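Local coordinates for protein phosphatidylinositol phosphate phosphatase (Schizosaccharomyces pombe, PDB 1I9Z) that removes the 5-phosphate from soluble and lipid inositol phosphates, using magnesium as cofactor, in the catalytic domain of a synaptojanin-like protein, at residues 159-164 / 197-202; 150-155 / 188-193; 245-250 / 284-289. All blocks are in the same frame, centred on the assembly; numbering follows the deposited sequence.

Interaction 1 (159-164 / 197-202); sequences GLCFIT and FNHDYV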
loop_
_atom_site.group_PDB
_atom_site.type_symbol
_atom_site.label_atom_id
_atom_site.label_comp_id
_atom_site.label_asym_id
_atom_site.label_seq_id
_atom_site.Cartn_x
_atom_site.Cartn_y
_atom_site.Cartn_z
ATOM N N GLY A 159 -8.734 -10.736 3.241
ATOM C CA GLY A 159 -7.433 -10.400 3.847
ATOM C C GLY A 159 -6.677 -9.272 3.146
ATOM O O GLY A 159 -6.567 -9.306 1.917
ATOM N N LEU A 160 -6.223 -8.256 3.904
ATOM C CA LEU A 160 -5.480 -7.160 3.302
ATOM C C LEU A 160 -4.100 -7.007 3.925
ATOM O O LEU A 160 -3.946 -7.183 5.126
ATOM C CB LEU A 160 -6.263 -5.844 3.457
ATOM C CG LEU A 160 -7.656 -5.812 2.791
ATOM C CD1 LEU A 160 -8.727 -6.201 3.863
ATOM C CD2 LEU A 160 -7.881 -4.394 2.229
ATOM N N CYS A 161 -3.089 -6.697 3.107
ATOM C CA CYS A 161 -1.784 -6.503 3.662
ATOM C C CYS A 161 -1.197 -5.236 3.100
ATOM O O CYS A 161 -1.184 -5.046 1.870
ATOM C CB CYS A 161 -0.871 -7.695 3.373
ATOM S SG CYS A 161 0.842 -7.513 3.964
ATOM N N PHE A 162 -0.727 -4.353 3.998
ATOM C CA PHE A 162 -0.110 -3.108 3.615
ATOM C C PHE A 162 1.365 -3.048 4.013
ATOM O O PHE A 162 1.756 -3.368 5.183
ATOM C CB PHE A 162 -0.874 -1.920 4.247
ATOM C CG PHE A 162 -2.236 -1.821 3.752
ATOM C CD1 PHE A 162 -3.282 -2.480 4.415
ATOM C CD2 PHE A 162 -2.494 -1.107 2.546
ATOM C CE1 PHE A 162 -4.590 -2.427 3.917
ATOM C CE2 PHE A 162 -3.783 -1.051 2.041
ATOM C CZ PHE A 162 -4.823 -1.701 2.717
ATOM N N ILE A 163 2.193 -2.627 3.050
ATOM C CA ILE A 163 3.606 -2.531 3.284
ATOM C C ILE A 163 4.162 -1.212 2.817
ATOM O O ILE A 163 3.901 -0.811 1.677
ATOM C CB ILE A 163 4.393 -3.608 2.506
ATOM C CG1 ILE A 163 3.742 -4.974 2.721
ATOM C CG2 ILE A 163 5.866 -3.610 2.914
ATOM C CD1 ILE A 163 3.477 -5.689 1.470
ATOM N N THR A 164 4.865 -0.487 3.709
ATOM C CA THR A 164 5.577 0.697 3.227
ATOM C C THR A 164 7.091 0.410 3.352
ATOM O O THR A 164 7.523 -0.364 4.205
ATOM C CB THR A 164 5.194 2.018 3.991
ATOM O OG1 THR A 164 5.736 3.114 3.263
ATOM C CG2 THR A 164 5.814 2.017 5.434
ATOM N N PHE A 197 2.115 -12.477 0.808
ATOM C CA PHE A 197 1.359 -12.869 -0.366
ATOM C C PHE A 197 0.075 -13.588 -0.108
ATOM O O PHE A 197 -0.814 -13.631 -0.982
ATOM C CB PHE A 197 2.257 -13.692 -1.305
ATOM C CG PHE A 197 3.487 -12.938 -1.755
ATOM C CD1 PHE A 197 4.730 -13.188 -1.167
ATOM C CD2 PHE A 197 3.384 -11.928 -2.712
ATOM C CE1 PHE A 197 5.859 -12.454 -1.514
ATOM C CE2 PHE A 197 4.500 -11.172 -3.084
ATOM C CZ PHE A 197 5.745 -11.436 -2.481
ATOM N N ASN A 198 -0.051 -14.103 1.117
ATOM C CA ASN A 198 -1.218 -14.844 1.544
ATOM C C ASN A 198 -2.391 -13.911 1.871
ATOM O O ASN A 198 -2.937 -14.042 2.964
ATOM C CB ASN A 198 -0.865 -15.641 2.830
ATOM C CG ASN A 198 0.314 -16.654 2.646
ATOM O OD1 ASN A 198 1.119 -16.910 3.614
ATOM N ND2 ASN A 198 0.397 -17.265 1.449
ATOM N N HIS A 199 -2.759 -12.990 0.958
ATOM C CA HIS A 199 -3.836 -12.030 1.109
ATOM C C HIS A 199 -4.576 -11.780 -0.202
ATOM O O HIS A 199 -3.960 -11.846 -1.273
ATOM C CB HIS A 199 -3.256 -10.670 1.554
ATOM C CG HIS A 199 -2.602 -10.731 2.905
ATOM N ND1 HIS A 199 -1.286 -11.084 3.091
ATOM C CD2 HIS A 199 -3.148 -10.649 4.137
ATOM C CE1 HIS A 199 -1.046 -11.234 4.388
ATOM N NE2 HIS A 199 -2.167 -10.983 5.044
ATOM N N ASP A 200 -5.849 -11.428 -0.108
ATOM C CA ASP A 200 -6.633 -11.042 -1.298
ATOM C C ASP A 200 -6.091 -9.756 -1.929
ATOM O O ASP A 200 -6.012 -9.645 -3.166
ATOM C CB ASP A 200 -8.088 -10.836 -0.901
ATOM C CG ASP A 200 -8.668 -12.108 -0.336
ATOM O OD1 ASP A 200 -8.779 -13.086 -1.117
ATOM O OD2 ASP A 200 -8.908 -12.184 0.881
ATOM N N TYR A 201 -5.735 -8.777 -1.082
ATOM C CA TYR A 201 -5.211 -7.502 -1.569
ATOM C C TYR A 201 -3.906 -7.138 -0.857
ATOM O O TYR A 201 -3.819 -7.252 0.383
ATOM C CB TYR A 201 -6.243 -6.384 -1.301
ATOM C CG TYR A 201 -7.634 -6.679 -1.806
ATOM C CD1 TYR A 201 -8.731 -6.542 -0.971
ATOM C CD2 TYR A 201 -7.849 -7.034 -3.155
ATOM C CE1 TYR A 201 -10.031 -6.733 -1.420
ATOM C CE2 TYR A 201 -9.125 -7.236 -3.635
ATOM C CZ TYR A 201 -10.219 -7.089 -2.774
ATOM O OH TYR A 201 -11.494 -7.308 -3.220
ATOM N N VAL A 202 -2.893 -6.687 -1.613
ATOM C CA VAL A 202 -1.637 -6.265 -1.006
ATOM C C VAL A 202 -1.288 -4.898 -1.631
ATOM O O VAL A 202 -1.348 -4.762 -2.876
ATOM C CB VAL A 202 -0.471 -7.229 -1.367
ATOM C CG1 VAL A 202 0.826 -6.703 -0.716
ATOM C CG2 VAL A 202 -0.765 -8.676 -0.917
#

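Interaction 2 (150-155 / 188-193); sequences AIRFDY and LRFRRG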
loop_
_atom_site.group_PDB
_atom_site.type_symbol
_atom_site.label_atom_id
_atom_site.label_comp_id
_atom_site.label_asym_id
_atom_site.label_seq_id
_atom_site.Cartn_x
_atom_site.Cartn_y
_atom_site.Cartn_z
ATOM N N ALA A 150 5.195 -3.495 7.783
ATOM C CA ALA A 150 3.960 -4.048 7.270
ATOM C C ALA A 150 2.882 -4.360 8.346
ATOM O O ALA A 150 3.203 -4.760 9.494
ATOM C CB ALA A 150 4.290 -5.363 6.431
ATOM N N ILE A 151 1.633 -4.079 7.987
ATOM C CA ILE A 151 0.492 -4.414 8.834
ATOM C C ILE A 151 -0.574 -5.086 7.929
ATOM O O ILE A 151 -0.868 -4.595 6.832
ATOM C CB ILE A 151 -0.082 -3.140 9.480
ATOM C CG1 ILE A 151 0.989 -2.572 10.465
ATOM C CG2 ILE A 151 -1.387 -3.510 10.212
ATOM C CD1 ILE A 151 0.709 -1.029 10.864
ATOM N N ARG A 152 -1.141 -6.196 8.399
ATOM C CA ARG A 152 -2.168 -6.915 7.668
ATOM C C ARG A 152 -3.357 -7.120 8.613
ATOM O O ARG A 152 -3.256 -6.953 9.847
ATOM C CB ARG A 152 -1.623 -8.258 7.154
ATOM C CG ARG A 152 -1.233 -9.349 8.278
ATOM C CD ARG A 152 -2.449 -10.097 8.891
ATOM N NE ARG A 152 -3.205 -10.801 7.843
ATOM C CZ ARG A 152 -4.475 -11.218 7.932
ATOM N NH1 ARG A 152 -5.036 -11.805 6.864
ATOM N NH2 ARG A 152 -5.175 -11.094 9.073
ATOM N N PHE A 153 -4.508 -7.424 8.021
ATOM C CA PHE A 153 -5.695 -7.643 8.825
ATOM C C PHE A 153 -6.788 -8.240 7.925
ATOM O O PHE A 153 -6.705 -8.203 6.669
ATOM C CB PHE A 153 -6.181 -6.319 9.492
ATOM C CG PHE A 153 -6.524 -5.193 8.534
ATOM C CD1 PHE A 153 -7.794 -5.094 7.989
ATOM C CD2 PHE A 153 -5.561 -4.240 8.166
ATOM C CE1 PHE A 153 -8.125 -4.064 7.084
ATOM C CE2 PHE A 153 -5.858 -3.197 7.269
ATOM C CZ PHE A 153 -7.134 -3.095 6.720
ATOM N N ASP A 154 -7.814 -8.791 8.558
ATOM C CA ASP A 154 -8.919 -9.301 7.753
ATOM C C ASP A 154 -10.019 -8.289 7.961
ATOM O O ASP A 154 -10.167 -7.749 9.074
ATOM C CB ASP A 154 -9.359 -10.680 8.255
ATOM C CG ASP A 154 -8.335 -11.687 8.021
ATOM O OD1 ASP A 154 -7.938 -11.817 6.854
ATOM O OD2 ASP A 154 -7.875 -12.355 8.962
ATOM N N TYR A 155 -10.742 -7.984 6.882
ATOM C CA TYR A 155 -11.912 -7.105 6.931
ATOM C C TYR A 155 -13.021 -8.119 6.547
ATOM O O TYR A 155 -13.161 -8.558 5.386
ATOM C CB TYR A 155 -11.801 -5.928 5.976
ATOM C CG TYR A 155 -12.906 -4.919 6.199
ATOM C CD1 TYR A 155 -12.611 -3.632 6.659
ATOM C CD2 TYR A 155 -14.248 -5.240 5.946
ATOM C CE1 TYR A 155 -13.589 -2.699 6.856
ATOM C CE2 TYR A 155 -15.271 -4.291 6.149
ATOM C CZ TYR A 155 -14.926 -3.031 6.607
ATOM O OH TYR A 155 -15.874 -2.084 6.849
ATOM N N LEU A 188 9.675 -10.683 5.270
ATOM C CA LEU A 188 8.583 -10.189 6.092
ATOM C C LEU A 188 7.692 -11.376 6.480
ATOM O O LEU A 188 7.192 -12.110 5.608
ATOM C CB LEU A 188 7.803 -9.166 5.282
ATOM C CG LEU A 188 7.419 -7.714 5.550
ATOM C CD1 LEU A 188 8.328 -6.951 6.557
ATOM C CD2 LEU A 188 7.319 -7.054 4.177
ATOM N N ARG A 189 7.511 -11.595 7.769
ATOM C CA ARG A 189 6.669 -12.707 8.204
ATOM C C ARG A 189 5.870 -12.240 9.384
ATOM O O ARG A 189 6.439 -11.648 10.286
ATOM C CB ARG A 189 7.539 -13.858 8.657
ATOM C CG ARG A 189 8.156 -14.577 7.476
ATOM C CD ARG A 189 7.144 -15.586 6.957
ATOM N NE ARG A 189 7.760 -16.426 5.936
ATOM C CZ ARG A 189 8.042 -15.988 4.716
ATOM N NH1 ARG A 189 7.745 -14.743 4.373
ATOM N NH2 ARG A 189 8.652 -16.778 3.854
ATOM N N PHE A 190 4.564 -12.476 9.356
ATOM C CA PHE A 190 3.731 -12.052 10.495
ATOM C C PHE A 190 3.638 -13.219 11.476
ATOM O O PHE A 190 4.577 -13.987 11.550
ATOM C CB PHE A 190 2.364 -11.646 10.024
ATOM C CG PHE A 190 2.372 -10.497 9.029
ATOM C CD1 PHE A 190 2.304 -10.769 7.675
ATOM C CD2 PHE A 190 2.359 -9.183 9.443
ATOM C CE1 PHE A 190 2.192 -9.727 6.712
ATOM C CE2 PHE A 190 2.259 -8.139 8.506
ATOM C CZ PHE A 190 2.168 -8.441 7.128
ATOM N N ARG A 191 2.559 -13.382 12.221
ATOM C CA ARG A 191 2.493 -14.534 13.152
ATOM C C ARG A 191 2.458 -15.893 12.448
ATOM O O ARG A 191 1.877 -16.042 11.342
ATOM C CB ARG A 191 1.256 -14.425 14.030
ATOM C CG ARG A 191 1.249 -13.074 14.749
ATOM C CD ARG A 191 0.134 -12.954 15.809
ATOM N NE ARG A 191 0.280 -13.884 16.937
ATOM C CZ ARG A 191 -0.712 -14.216 17.774
ATOM N NH1 ARG A 191 -1.921 -13.706 17.608
ATOM N NH2 ARG A 191 -0.493 -15.055 18.790
ATOM N N ARG A 192 3.072 -16.885 13.080
ATOM C CA ARG A 192 3.035 -18.241 12.516
ATOM C C ARG A 192 3.519 -18.322 11.068
ATOM O O ARG A 192 2.963 -19.100 10.265
ATOM C CB ARG A 192 1.616 -18.797 12.563
ATOM C CG ARG A 192 0.919 -18.574 13.907
ATOM C CD ARG A 192 -0.533 -19.007 13.890
ATOM N NE ARG A 192 -0.665 -20.462 13.807
ATOM C CZ ARG A 192 -1.427 -21.100 12.917
ATOM N NH1 ARG A 192 -2.127 -20.400 12.018
ATOM N NH2 ARG A 192 -1.507 -22.432 12.943
ATOM N N GLY A 193 4.548 -17.537 10.740
ATOM C CA GLY A 193 5.095 -17.584 9.392
ATOM C C GLY A 193 4.218 -17.080 8.263
ATOM O O GLY A 193 4.542 -17.324 7.125
#

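Interaction 3 (245-250 / 284-289); sequences KVFPFF and RILYRG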
loop_
_atom_site.group_PDB
_atom_site.type_symbol
_atom_site.label_atom_id
_atom_site.label_comp_id
_atom_site.label_asym_id
_atom_site.label_seq_id
_atom_site.Cartn_x
_atom_site.Cartn_y
_atom_site.Cartn_z
ATOM N N LYS A 245 11.377 -9.289 -12.706
ATOM C CA LYS A 245 12.434 -9.341 -11.673
ATOM C C LYS A 245 11.957 -8.811 -10.270
ATOM O O LYS A 245 12.333 -9.362 -9.209
ATOM C CB LYS A 245 13.668 -8.502 -12.095
ATOM C CG LYS A 245 14.409 -8.814 -13.449
ATOM C CD LYS A 245 15.810 -8.149 -13.376
ATOM C CE LYS A 245 16.553 -7.885 -14.739
ATOM N NZ LYS A 245 17.726 -6.850 -14.640
ATOM N N VAL A 246 11.148 -7.748 -10.260
ATOM C CA VAL A 246 10.683 -7.202 -8.978
ATOM C C VAL A 246 9.199 -6.988 -8.998
ATOM O O VAL A 246 8.619 -6.783 -10.055
ATOM C CB VAL A 246 11.352 -5.856 -8.624
ATOM C CG1 VAL A 246 12.712 -6.098 -8.190
ATOM C CG2 VAL A 246 11.308 -4.888 -9.816
ATOM N N PHE A 247 8.580 -7.022 -7.820
ATOM C CA PHE A 247 7.129 -6.833 -7.714
ATOM C C PHE A 247 6.288 -7.558 -8.777
ATOM O O PHE A 247 5.428 -6.972 -9.420
ATOM C CB PHE A 247 6.732 -5.328 -7.759
ATOM C CG PHE A 247 7.459 -4.478 -6.711
ATOM C CD1 PHE A 247 8.605 -3.801 -7.036
ATOM C CD2 PHE A 247 6.974 -4.411 -5.403
ATOM C CE1 PHE A 247 9.306 -3.038 -6.098
ATOM C CE2 PHE A 247 7.678 -3.642 -4.451
ATOM C CZ PHE A 247 8.824 -2.960 -4.812
ATOM N N PRO A 248 6.526 -8.871 -8.949
ATOM C CA PRO A 248 5.722 -9.594 -9.942
ATOM C C PRO A 248 4.241 -9.586 -9.520
ATOM O O PRO A 248 3.863 -9.649 -8.326
ATOM C CB PRO A 248 6.332 -11.028 -9.941
ATOM C CG PRO A 248 6.924 -11.177 -8.518
ATOM C CD PRO A 248 7.522 -9.727 -8.274
ATOM N N PHE A 249 3.385 -9.519 -10.508
ATOM C CA PHE A 249 1.961 -9.469 -10.320
ATOM C C PHE A 249 1.462 -8.189 -9.658
ATOM O O PHE A 249 0.298 -8.113 -9.320
ATOM C CB PHE A 249 1.446 -10.715 -9.574
ATOM C CG PHE A 249 1.805 -12.020 -10.267
ATOM C CD1 PHE A 249 2.809 -12.837 -9.757
ATOM C CD2 PHE A 249 1.176 -12.387 -11.464
ATOM C CE1 PHE A 249 3.193 -13.997 -10.429
ATOM C CE2 PHE A 249 1.561 -13.562 -12.145
ATOM C CZ PHE A 249 2.567 -14.352 -11.623
ATOM N N PHE A 250 2.346 -7.202 -9.433
ATOM C CA PHE A 250 1.894 -5.916 -8.935
ATOM C C PHE A 250 1.645 -4.974 -10.114
ATOM O O PHE A 250 2.344 -5.030 -11.137
ATOM C CB PHE A 250 2.942 -5.207 -8.057
ATOM C CG PHE A 250 2.981 -5.717 -6.650
ATOM C CD1 PHE A 250 3.685 -6.909 -6.366
ATOM C CD2 PHE A 250 2.265 -5.034 -5.631
ATOM C CE1 PHE A 250 3.687 -7.433 -5.061
ATOM C CE2 PHE A 250 2.256 -5.525 -4.303
ATOM C CZ PHE A 250 2.959 -6.710 -4.017
ATOM N N ARG A 284 6.382 5.639 -4.882
ATOM C CA ARG A 284 5.447 4.832 -5.721
ATOM C C ARG A 284 4.475 4.057 -4.894
ATOM O O ARG A 284 4.736 3.747 -3.704
ATOM C CB ARG A 284 6.302 3.852 -6.563
ATOM C CG ARG A 284 7.517 4.537 -7.261
ATOM C CD ARG A 284 7.099 5.365 -8.475
ATOM N NE ARG A 284 6.906 4.601 -9.726
ATOM C CZ ARG A 284 7.890 4.397 -10.620
ATOM N NH1 ARG A 284 7.625 3.708 -11.725
ATOM N NH2 ARG A 284 9.135 4.869 -10.428
ATOM N N ILE A 285 3.331 3.746 -5.491
ATOM C CA ILE A 285 2.333 2.894 -4.810
ATOM C C ILE A 285 1.962 1.828 -5.826
ATOM O O ILE A 285 1.560 2.173 -6.927
ATOM C CB ILE A 285 1.105 3.708 -4.386
ATOM C CG1 ILE A 285 1.541 4.753 -3.353
ATOM C CG2 ILE A 285 0.000 2.842 -3.748
ATOM C CD1 ILE A 285 0.395 5.898 -3.192
ATOM N N LEU A 286 2.135 0.562 -5.447
ATOM C CA LEU A 286 1.852 -0.605 -6.306
ATOM C C LEU A 286 0.836 -1.515 -5.597
ATOM O O LEU A 286 0.823 -1.547 -4.349
ATOM C CB LEU A 286 3.127 -1.444 -6.512
ATOM C CG LEU A 286 4.331 -0.624 -7.004
ATOM C CD1 LEU A 286 5.520 -1.621 -7.051
ATOM C CD2 LEU A 286 4.074 0.046 -8.384
ATOM N N TYR A 287 -0.004 -2.262 -6.352
ATOM C CA TYR A 287 -0.980 -3.102 -5.665
ATOM C C TYR A 287 -1.056 -4.448 -6.348
ATOM O O TYR A 287 -0.728 -4.594 -7.562
ATOM C CB TYR A 287 -2.382 -2.449 -5.635
ATOM C CG TYR A 287 -3.044 -2.337 -7.023
ATOM C CD1 TYR A 287 -3.896 -3.344 -7.496
ATOM C CD2 TYR A 287 -2.800 -1.251 -7.836
ATOM C CE1 TYR A 287 -4.487 -3.254 -8.778
ATOM C CE2 TYR A 287 -3.372 -1.143 -9.116
ATOM C CZ TYR A 287 -4.219 -2.174 -9.566
ATOM O OH TYR A 287 -4.760 -2.089 -10.831
ATOM N N ARG A 288 -1.467 -5.424 -5.570
ATOM C CA ARG A 288 -1.547 -6.761 -6.100
ATOM C C ARG A 288 -2.886 -7.309 -5.637
ATOM O O ARG A 288 -3.277 -7.126 -4.469
ATOM C CB ARG A 288 -0.391 -7.598 -5.595
ATOM C CG ARG A 288 -0.433 -8.959 -6.226
ATOM C CD ARG A 288 0.188 -10.053 -5.429
ATOM N NE ARG A 288 1.519 -10.377 -5.890
ATOM C CZ ARG A 288 2.056 -11.605 -5.920
ATOM N NH1 ARG A 288 1.370 -12.684 -5.525
ATOM N NH2 ARG A 288 3.315 -11.741 -6.311
ATOM N N GLY A 289 -3.611 -7.952 -6.552
ATOM C CA GLY A 289 -4.926 -8.460 -6.203
ATOM C C GLY A 289 -5.978 -7.587 -6.853
ATOM O O GLY A 289 -5.652 -6.500 -7.427
HETATM O O HOH W 1 -2.730 -8.331 -9.168
#

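Interaction 1 (159-164 / 197-202)
Residues 159-164 and the end of 197-202 run parallel as neighbouring strands, with Leu160 paired to Tyr201 and Cys161 to Val202. They are the two strands of a beta-alpha-beta crossover in this DNase I-like phosphatase fold, joined through the helix 174-187. Gly159 O accepts from Tyr201 N at 3.2 Å, and Tyr201 O in turn receives Cys161 N at 2.9 Å, both donors lying nearly along the C=O axis. One residue back, the Asp200 carboxylate takes over from the backbone: its OD2 accepts Gly159 N at 2.8 Å through the anti lone pair, and the bond is almost straight at 169°.

Side chains alternate between the two faces. Leu160 and Tyr201 share one face and point the same way, with Leu160 CD2 3.9 Å from Tyr201 CD1 at the edge of the phenol ring; the hydroxyl at the far end of that ring is hydrogen-bonded to Asn316 O. The other face carries Cys161, whose CB sits over the middle of the His199 imidazole, 3.5 Å from the ring centroid, in a CH-pi contact. Because SG is anti to the backbone N (chi1 177°), the sulfur also stays above that ring face, 4.5 Å from the centroid. The rotation of the imidazole is restrained at ND1, which is hydrogen-bonded to Ile196 O. Farther along the same face two aliphatic branches cross obliquely, and Ile163 CD1 meets Val202 CG1 at 3.6 Å.

Interaction 2 (150-155 / 188-193)
Arg152 NH2 is gripped twice, by Asp154 OD2 at 3.0 Å and by the main-chain oxygen of Asn129 on the neighbouring strand 127-136. The rest of the guanidinium is held as well. NH1 forms a salt bridge with Asp154 OD1 at 2.9 Å, so the arginine takes the carboxylate end-on, one nitrogen to each oxygen, and NE is hydrogen-bonded to His199 NE2. Asp154 OD2 lies close to the guanidinium plane, whereas NH2 approaches that oxygen from well above the carboxylate plane, 69° out of it. Asn129 ND2 gives the same oxygen a second partner.

This anchoring folds the arginine back on itself. CG occupies the crowded position between the backbone N and the carbonyl carbon (chi1 66°), and further bends at chi2 and chi3 bring the charged end round to Asp154, two residues along its own strand. The bend leaves the aliphatic root facing the loop 188-193. There CG stands squarely over the face of Phe190, 3.5 Å from the ring centroid, in a CH-pi contact, while the guanidinium is turned 74° from the ring plane. Ala150, on the same side of the strand, extends the apolar patch: its CB lies 3.8 Å from Phe190 CZ and 4.0 Å from Leu188 CG, where the chain has just left the helix 174-187. Ala150 O comes to the ring edge, 3.6 Å from Phe190 CE2.

Between 150-155 and 188-193 the contact is packing alone; the loop's polar hold on the sheet is to strand 127-136, where Arg191 N bonds to Glu131 OE1. Arg152 is thus divided between two tasks. Its methylenes cover an aromatic face, and its buried charge is met by Asp154, which would probably also offset the nearby positive charge of Arg194.

Interaction 3 (245-250 / 284-289)
The tight part of this contact is aromatic. Phe250 lies with its ring between two neighbours: Arg288 CB stands over the centre of one face, 3.6 Å from the centroid, and Phe247 CD2 lies above the opposite face toward the rim. Leu286 fills in beside them, its CD1 over the face of Phe247, 3.5 Å from Phe247 CG, and its CB 3.8 Å from Phe250 CD2. Phe208 stacks on Phe247 and Trp204 meets it edge-to-face, so this half of the contact continues into the protein core.

Toward solvent the fit loosens and becomes polar. Arg288 leaves the strand with CG anti to the backbone N (chi1 -176°) and bends at chi3, which carries the guanidinium alongside Phe249. That exposed ring is not stacked on it: the two planes stand 78° apart, with Phe249 CB over a guanidinium face and NH2 at the ring edge. NH2 gives Pro248 O one bent hydrogen bond of 3.0 Å, reaching the oxygen from above the carbonyl plane. A water spans the remaining separation, donating to Phe249 O at 3.0 Å and accepting from Gly289 N at 2.8 Å. An alanine in place of Arg288 would keep the CB over Phe250 but would probably weaken the hold of the strand on the turn, because the bond to Pro248 O and the chain lying along Phe249 would be lost.

Residues 247-250 form a type II beta turn, closed by Phe250 N bonding to Phe247 O, with Pro248 and the positive-phi Phe249 at its corners. Here the turn packs against 283-288, an outermost strand of one sheet in the DNase I-like fold.

All three contacts reach the same five-stranded sheet. Interaction 1 is the middle one, its centre about 8 Å from that of interaction 2 and about 11 Å from that of interaction 3. Leu160 N to Phe153 O and Phe162 N to Ile151 O, each 2.8 Å, probably bond it to interaction 2; Val202 O to Arg288 N, also 2.8 Å, does the same for interaction 3. Interactions 2 and 3 do not touch, their nearest atoms about 9 Å apart. The inositol bisphosphate pocket draws largely on the connecting chain: Ala169, Gly170 and Tyr171 follow strand 158-166, Arg211 follows strand 201-205, and Tyr261, Lys262 and Arg277 lie between 245-250 and 284-289, while Asp305 follows strand 292-298.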